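Local coordinates for abhydrolase domain-containing protein (Exiguobacterium antarcticum, PDB 5H3H) that probably hydrolyses esters as an alpha/beta-hydrolase-fold esterase, perhaps also acting as a perhydrolase, and binds peracetic acid in its pocket, at residues L213-K218 with E241-S246. Sequence-based numbering, arbitrary orientation.
Sequences LIMHGK and EVFEES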
loop_
_atom_site.group_PDB
_atom_site.type_symbol
_atom_site.label_atom_id
_atom_site.label_comp_id
_atom_site.label_asym_id
_atom_site.label_seq_id
_atom_site.Cartn_x
_atom_site.Cartn_y
_atom_site.Cartn_z
ATOM N N LEU B 213 2.178 15.250 11.281
ATOM C CA LEU B 213 2.811 16.447 11.828
ATOM C C LEU B 213 4.175 16.666 11.184
ATOM O O LEU B 213 5.016 15.753 11.226
ATOM C CB LEU B 213 3.032 16.278 13.308
ATOM C CG LEU B 213 3.805 17.417 13.976
ATOM C CD1 LEU B 213 2.969 18.691 13.835
ATOM C CD2 LEU B 213 4.119 17.103 15.428
ATOM N N ILE B 214 4.404 17.897 10.667
ATOM C CA ILE B 214 5.663 18.311 10.086
ATOM C C ILE B 214 6.323 19.229 11.117
ATOM O O ILE B 214 5.727 20.220 11.520
ATOM C CB ILE B 214 5.482 19.114 8.749
ATOM C CG1 ILE B 214 4.514 18.433 7.760
ATOM C CG2 ILE B 214 6.838 19.423 8.089
ATOM C CD1 ILE B 214 4.877 17.014 7.463
ATOM N N MET B 215 7.550 18.892 11.492
ATOM C CA MET B 215 8.363 19.661 12.420
ATOM C C MET B 215 9.567 20.092 11.570
ATOM O O MET B 215 10.214 19.214 10.936
ATOM C CB MET B 215 8.805 18.760 13.614
ATOM C CG MET B 215 7.808 18.693 14.755
ATOM S SD MET B 215 8.343 17.938 16.337
ATOM C CE MET B 215 8.052 16.350 15.756
ATOM N N HIS B 216 9.891 21.408 11.507
ATOM C CA HIS B 216 11.039 21.799 10.690
ATOM C C HIS B 216 11.640 23.135 11.179
ATOM O O HIS B 216 10.894 24.044 11.578
ATOM C CB HIS B 216 10.597 21.932 9.253
ATOM C CG HIS B 216 11.628 21.568 8.255
ATOM N ND1 HIS B 216 11.485 20.475 7.446
ATOM C CD2 HIS B 216 12.763 22.189 7.864
ATOM C CE1 HIS B 216 12.509 20.419 6.604
ATOM N NE2 HIS B 216 13.303 21.449 6.852
ATOM N N GLY B 217 12.976 23.184 11.181
ATOM C CA GLY B 217 13.761 24.377 11.542
ATOM C C GLY B 217 13.708 25.462 10.474
ATOM O O GLY B 217 13.956 25.206 9.277
ATOM N N LYS B 218 13.411 26.687 10.911
ATOM C CA LYS B 218 13.396 27.805 9.995
ATOM C C LYS B 218 14.785 27.993 9.384
ATOM O O LYS B 218 14.878 28.320 8.198
ATOM C CB LYS B 218 12.910 29.088 10.701
ATOM C CG LYS B 218 12.375 30.140 9.748
ATOM C CD LYS B 218 11.141 29.632 8.985
ATOM C CE LYS B 218 10.348 30.752 8.306
ATOM N NZ LYS B 218 11.225 31.667 7.506
ATOM N N GLU B 241 4.587 22.532 12.542
ATOM C CA GLU B 241 5.183 23.295 13.642
ATOM C C GLU B 241 6.593 23.779 13.279
ATOM O O GLU B 241 7.503 22.984 13.121
ATOM C CB GLU B 241 5.236 22.490 14.946
ATOM C CG GLU B 241 4.039 22.732 15.892
ATOM C CD GLU B 241 4.009 24.071 16.671
ATOM O OE1 GLU B 241 5.054 24.582 17.149
ATOM O OE2 GLU B 241 2.899 24.605 16.849
ATOM N N VAL B 242 6.764 25.094 13.233
ATOM C CA VAL B 242 7.979 25.741 12.789
ATOM C C VAL B 242 8.848 25.901 14.032
ATOM O O VAL B 242 8.427 26.447 15.043
ATOM C CB VAL B 242 7.662 27.128 12.175
ATOM C CG1 VAL B 242 8.917 27.831 11.648
ATOM C CG2 VAL B 242 6.628 27.000 11.041
ATOM N N PHE B 243 10.101 25.514 13.903
ATOM C CA PHE B 243 11.065 25.671 14.942
ATOM C C PHE B 243 11.871 26.909 14.582
ATOM O O PHE B 243 12.720 26.873 13.707
ATOM C CB PHE B 243 11.863 24.367 15.127
ATOM C CG PHE B 243 11.059 23.325 15.875
ATOM C CD1 PHE B 243 9.979 22.704 15.266
ATOM C CD2 PHE B 243 11.299 23.064 17.187
ATOM C CE1 PHE B 243 9.181 21.793 15.953
ATOM C CE2 PHE B 243 10.503 22.169 17.890
ATOM C CZ PHE B 243 9.458 21.511 17.253
ATOM N N GLU B 244 11.589 28.006 15.280
ATOM C CA GLU B 244 12.088 29.337 14.870
ATOM C C GLU B 244 13.551 29.479 15.129
ATOM O O GLU B 244 14.239 30.254 14.454
ATOM C CB GLU B 244 11.373 30.490 15.629
ATOM C CG GLU B 244 9.837 30.445 15.583
ATOM C CD GLU B 244 9.223 30.997 14.293
ATOM O OE1 GLU B 244 9.907 31.141 13.224
ATOM O OE2 GLU B 244 8.015 31.295 14.366
ATOM N N GLU B 245 14.035 28.747 16.128
ATOM C CA GLU B 245 15.356 28.931 16.624
ATOM C C GLU B 245 16.276 27.759 16.203
ATOM O O GLU B 245 17.409 27.679 16.664
ATOM C CB GLU B 245 15.290 29.089 18.168
ATOM C CG GLU B 245 14.417 30.250 18.679
ATOM C CD GLU B 245 14.042 30.166 20.161
ATOM O OE1 GLU B 245 14.820 29.600 20.964
ATOM O OE2 GLU B 245 12.971 30.716 20.566
ATOM N N SER B 246 15.843 26.918 15.256
ATOM C CA SER B 246 16.552 25.686 14.956
ATOM C C SER B 246 16.997 25.599 13.535
ATOM O O SER B 246 16.306 26.041 12.629
ATOM C CB SER B 246 15.656 24.458 15.218
ATOM O OG SER B 246 15.275 24.436 16.570
#
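The carbonyl oxygen of F243 is held by two N-H groups and one CA-H. The strong bond comes from the amide of K218, whose N lies 2.9 Å from F243 O, nearly straight (173° at the hydrogen) but above the carbonyl plane; CA of G217 adds a CA-H...O contact, and the amide of S246 closes a type I turn from F243 to S246 with a weak bond. Upstream, the two strands run parallel, in register from M215 with E241 to G217 with F243. E241 N meets I214 O at 2.8 Å, almost along the C=O axis, E241 O accepts the longer bond from H216 N in its carbonyl plane, and F243 N returns to H216 O at 2.9 Å. On one face M215 and F243 lie side by side. With CG anti to its carbonyl carbon (chi1 -77°), F243 brings CE1 to 3.6 Å from M215 CG, while M215 SD stands 4.9 Å from the ring centroid, obliquely, a Met-aromatic contact. K257 adds a cation-pi contact to this ring, and M250 touches it. An alanine in place of F243 would remove the ring and probably cost the Met-aromatic and cation-pi contacts, loosening the face covered by helix 255-267. On the other face V242 points with H216, whose NE2 is hydrogen-bonded to C223 O; V242 CG1 lies 3.9 Å from CD of K218, just past the strand end, and both side chains reach F225. G217 CA lies tight against S246 O, 3.2 Å away. Strands 211-217 and 239-243 with helix 225-234 form a beta-alpha-beta unit whose last strand is outermost in the alpha/beta hydrolase sheet within the chain; the loops after both strands lead to D220 and H248 of the probable Ser-His-Asp triad.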